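Local structure of RBSTP2229 gene product (Geobacillus stearothermophilus, 1T6A) at residues F101-A106 against G111-F116. The protein is of unknown function, a member of the DUF1885 family that joins one long helix to a small alpha/beta domain. Sequence-based numbering, arbitrary orientation. Where two conformers were deposited one is given.
Sequences FSKWLA and GELHLF. With NO3 (nitrate ion), chain B.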
ATOM      1  N   PHE A 101      -9.290  -2.514   3.369  1.00 27.78           N
ATOM      2  CA  PHE A 101      -8.751  -3.289   4.473  1.00 27.64           C
ATOM      3  C   PHE A 101      -9.759  -4.325   4.989  1.00 26.39           C
ATOM      4  O   PHE A 101      -9.363  -5.413   5.364  1.00 26.03           O
ATOM      5  CB  PHE A 101      -8.292  -2.386   5.620  1.00 27.74           C
ATOM      6  CG  PHE A 101      -7.840  -3.142   6.808  1.00 30.53           C
ATOM      7  CD1 PHE A 101      -6.692  -3.932   6.743  1.00 31.80           C
ATOM      8  CD2 PHE A 101      -8.584  -3.135   7.984  1.00 33.95           C
ATOM      9  CE1 PHE A 101      -6.284  -4.661   7.823  1.00 32.76           C
ATOM     10  CE2 PHE A 101      -8.167  -3.867   9.081  1.00 33.71           C
ATOM     11  CZ  PHE A 101      -7.020  -4.628   9.004  1.00 34.21           C
ATOM     12  N   SER A 102     -11.042  -3.982   4.995  1.00 25.38           N
ATOM     13  CA  SER A 102     -12.057  -4.879   5.523  1.00 25.39           C
ATOM     14  C   SER A 102     -12.166  -6.128   4.644  1.00 25.20           C
ATOM     15  O   SER A 102     -12.225  -7.255   5.156  1.00 24.93           O
ATOM     16  CB  SER A 102     -13.436  -4.205   5.538  0.52 25.14           C
ATOM     17  OG  SER A 102     -13.490  -3.101   6.406  0.52 26.36           O
ATOM     18  N   LYS A 103     -12.168  -5.926   3.327  1.00 24.90           N
ATOM     19  CA  LYS A 103     -12.230  -7.045   2.387  1.00 25.62           C
ATOM     20  C   LYS A 103     -11.002  -7.934   2.507  1.00 25.08           C
ATOM     21  O   LYS A 103     -11.124  -9.135   2.549  1.00 25.25           O
ATOM     22  CB  LYS A 103     -12.408  -6.547   0.950  1.00 25.69           C
ATOM     23  CG  LYS A 103     -13.815  -6.077   0.688  1.00 28.36           C
ATOM     24  CD  LYS A 103     -13.897  -5.180  -0.540  1.00 31.58           C
ATOM     25  CE  LYS A 103     -15.319  -4.662  -0.762  1.00 32.36           C
ATOM     26  NZ  LYS A 103     -15.335  -3.654  -1.884  1.00 34.81           N
ATOM     27  N   TRP A 104      -9.814  -7.346   2.559  1.00 24.82           N
ATOM     28  CA  TRP A 104      -8.597  -8.144   2.766  1.00 24.94           C
ATOM     29  C   TRP A 104      -8.665  -8.946   4.068  1.00 25.22           C
ATOM     30  O   TRP A 104      -8.317 -10.129   4.123  1.00 25.69           O
ATOM     31  CB  TRP A 104      -7.374  -7.242   2.804  1.00 24.55           C
ATOM     32  CG  TRP A 104      -6.127  -7.983   3.006  1.00 26.06           C
ATOM     33  CD1 TRP A 104      -5.332  -8.580   2.036  1.00 26.34           C
ATOM     34  CD2 TRP A 104      -5.489  -8.241   4.257  1.00 26.07           C
ATOM     35  NE1 TRP A 104      -4.262  -9.195   2.635  1.00 26.71           N
ATOM     36  CE2 TRP A 104      -4.328  -8.998   3.991  1.00 26.87           C
ATOM     37  CE3 TRP A 104      -5.773  -7.889   5.584  1.00 27.42           C
ATOM     38  CZ2 TRP A 104      -3.458  -9.410   4.997  1.00 29.80           C
ATOM     39  CZ3 TRP A 104      -4.917  -8.322   6.584  1.00 29.54           C
ATOM     40  CH2 TRP A 104      -3.779  -9.077   6.286  1.00 29.59           C
ATOM     41  N   LEU A 105      -9.137  -8.294   5.119  1.00 25.40           N
ATOM     42  CA  LEU A 105      -9.285  -8.946   6.410  1.00 26.27           C
ATOM     43  C   LEU A 105     -10.229 -10.148   6.327  1.00 25.07           C
ATOM     44  O   LEU A 105      -9.928 -11.206   6.834  1.00 24.62           O
ATOM     45  CB  LEU A 105      -9.809  -7.920   7.406  1.00 26.92           C
ATOM     46  CG  LEU A 105      -9.641  -8.188   8.873  1.00 30.23           C
ATOM     47  CD1 LEU A 105      -8.143  -8.170   9.272  1.00 31.37           C
ATOM     48  CD2 LEU A 105     -10.455  -7.133   9.617  1.00 32.80           C
ATOM     49  N   ALA A 106     -11.360  -9.978   5.667  1.00 25.45           N
ATOM     50  CA  ALA A 106     -12.345 -11.034   5.517  1.00 25.72           C
ATOM     51  C   ALA A 106     -11.798 -12.216   4.693  1.00 26.99           C
ATOM     52  O   ALA A 106     -11.997 -13.360   5.049  1.00 26.13           O
ATOM     53  CB  ALA A 106     -13.601 -10.475   4.872  1.00 25.77           C
ATOM     54  N   GLY A 111     -15.227 -15.582   7.562  1.00 28.01           N
ATOM     55  CA  GLY A 111     -16.329 -15.052   8.342  1.00 28.06           C
ATOM     56  C   GLY A 111     -17.321 -14.320   7.463  1.00 28.35           C
ATOM     57  O   GLY A 111     -17.381 -14.532   6.248  1.00 28.69           O
ATOM     58  N   GLU A 112     -18.100 -13.444   8.079  1.00 27.79           N
ATOM     59  CA  GLU A 112     -19.163 -12.736   7.388  1.00 28.20           C
ATOM     60  C   GLU A 112     -18.929 -11.231   7.523  1.00 26.98           C
ATOM     61  O   GLU A 112     -18.908 -10.703   8.631  1.00 25.66           O
ATOM     62  CB  GLU A 112     -20.500 -13.149   7.991  1.00 28.96           C
ATOM     63  CG  GLU A 112     -21.721 -12.657   7.243  1.00 33.53           C
ATOM     64  CD  GLU A 112     -23.012 -13.276   7.777  1.00 39.11           C
ATOM     65  OE1 GLU A 112     -23.061 -14.511   7.964  1.00 42.57           O
ATOM     66  OE2 GLU A 112     -23.972 -12.516   8.032  1.00 43.59           O
ATOM     67  N   LEU A 113     -18.693 -10.567   6.396  1.00 25.66           N
ATOM     68  CA  LEU A 113     -18.414  -9.141   6.353  1.00 26.06           C
ATOM     69  C   LEU A 113     -19.680  -8.333   6.093  1.00 26.31           C
ATOM     70  O   LEU A 113     -20.361  -8.548   5.107  1.00 26.91           O
ATOM     71  CB  LEU A 113     -17.403  -8.842   5.240  1.00 25.66           C
ATOM     72  CG  LEU A 113     -16.860  -7.416   5.159  1.00 25.34           C
ATOM     73  CD1 LEU A 113     -16.060  -7.063   6.399  1.00 25.46           C
ATOM     74  CD2 LEU A 113     -15.962  -7.310   3.939  1.00 26.37           C
ATOM     75  N   HIS A 114     -19.976  -7.386   6.972  1.00 26.65           N
ATOM     76  CA  HIS A 114     -21.084  -6.465   6.790  1.00 27.45           C
ATOM     77  C   HIS A 114     -20.497  -5.090   6.532  1.00 27.08           C
ATOM     78  O   HIS A 114     -20.034  -4.415   7.452  1.00 25.86           O
ATOM     79  CB  HIS A 114     -21.991  -6.458   8.019  1.00 28.23           C
ATOM     80  CG  HIS A 114     -22.291  -7.829   8.552  1.00 31.77           C
ATOM     81  ND1 HIS A 114     -21.614  -8.379   9.623  1.00 37.12           N
ATOM     82  CD2 HIS A 114     -23.186  -8.763   8.154  1.00 35.19           C
ATOM     83  CE1 HIS A 114     -22.084  -9.591   9.864  1.00 36.10           C
ATOM     84  NE2 HIS A 114     -23.036  -9.850   8.984  1.00 36.39           N
ATOM     85  N   LEU A 115     -20.482  -4.713   5.262  1.00 27.29           N
ATOM     86  CA  LEU A 115     -19.923  -3.443   4.825  1.00 29.01           C
ATOM     87  C   LEU A 115     -20.885  -2.305   5.137  1.00 29.54           C
ATOM     88  O   LEU A 115     -22.089  -2.522   5.249  1.00 28.01           O
ATOM     89  CB  LEU A 115     -19.657  -3.501   3.334  1.00 29.23           C
ATOM     90  CG  LEU A 115     -18.534  -4.479   2.952  1.00 31.39           C
ATOM     91  CD1 LEU A 115     -18.655  -4.954   1.522  1.00 33.70           C
ATOM     92  CD2 LEU A 115     -17.200  -3.818   3.141  1.00 34.01           C
ATOM     93  N   PHE A 116     -20.376  -1.087   5.255  1.00 31.62           N
ATOM     94  CA  PHE A 116     -21.251   0.014   5.664  1.00 33.59           C
ATOM     95  C   PHE A 116     -22.212   0.402   4.538  1.00 33.39           C
ATOM     96  O   PHE A 116     -23.180   1.081   4.779  1.00 32.81           O
ATOM     97  CB  PHE A 116     -20.494   1.241   6.218  1.00 34.99           C
ATOM     98  CG  PHE A 116     -19.407   1.747   5.325  1.00 37.47           C
ATOM     99  CD1 PHE A 116     -19.696   2.585   4.257  1.00 41.23           C
ATOM    100  CD2 PHE A 116     -18.102   1.386   5.562  1.00 39.96           C
ATOM    101  CE1 PHE A 116     -18.674   3.056   3.432  1.00 42.99           C
ATOM    102  CE2 PHE A 116     -17.090   1.820   4.756  1.00 41.36           C
ATOM    103  CZ  PHE A 116     -17.367   2.666   3.686  1.00 43.69           C
TER
HETATM  104  N   NO3 B 201     -19.018  -2.462  -1.071  1.00 45.24           N
HETATM  105  O1  NO3 B 201     -18.527  -1.550  -0.128  1.00 46.00           O
HETATM  106  O2  NO3 B 201     -18.150  -3.059  -2.003  1.00 44.94           O
HETATM  107  O3  NO3 B 201     -20.374  -2.780  -1.033  1.00 45.39           O
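L113 reaches from its strand to the flank of the helix and touches S102, K103 and A106, in an alpha/beta unit where strand 111-114 follows helix 92-109 after a tight turn and runs back antiparallel to it, with local axes 9.1 Å apart and 168° between their directions. The pair illustrates how a chain can fold back on itself by side-chain packing, for no hydrogen bond links the two segments directly. L113 directs both methyls at the helix, its chi1 of -173° setting CG opposite the backbone N. CD1 meets S102 CB at 4.0 Å, while CD2 lies against the S102 carbonyl and is 4.1 Å from A106 CB. The S102 hydroxyl is bonded to the carbonyl of A98 in its own helix. Strand 111-114 pairs with strand 120-123 through backbone bonds of G111 with F123 and of L113 with M121, forming an antiparallel two-stranded ribbon.

K103 crosses L113 at about a right angle, CG set 4.1 Å from L113 CD2, and its chain then runs out extended past L115, where CE approaches L115 CD1. Shortening K103 to an alanine would probably strip cover from both leucines and leave the nitrate, likely acquired from the crystallisation liquor, without its lysine partner. That ion is also held by S117 OG; its nitrogen lies 3.6 Å from L115 CD1, and its O2 accepts a 2.9 Å hydrogen bond from K103 NZ.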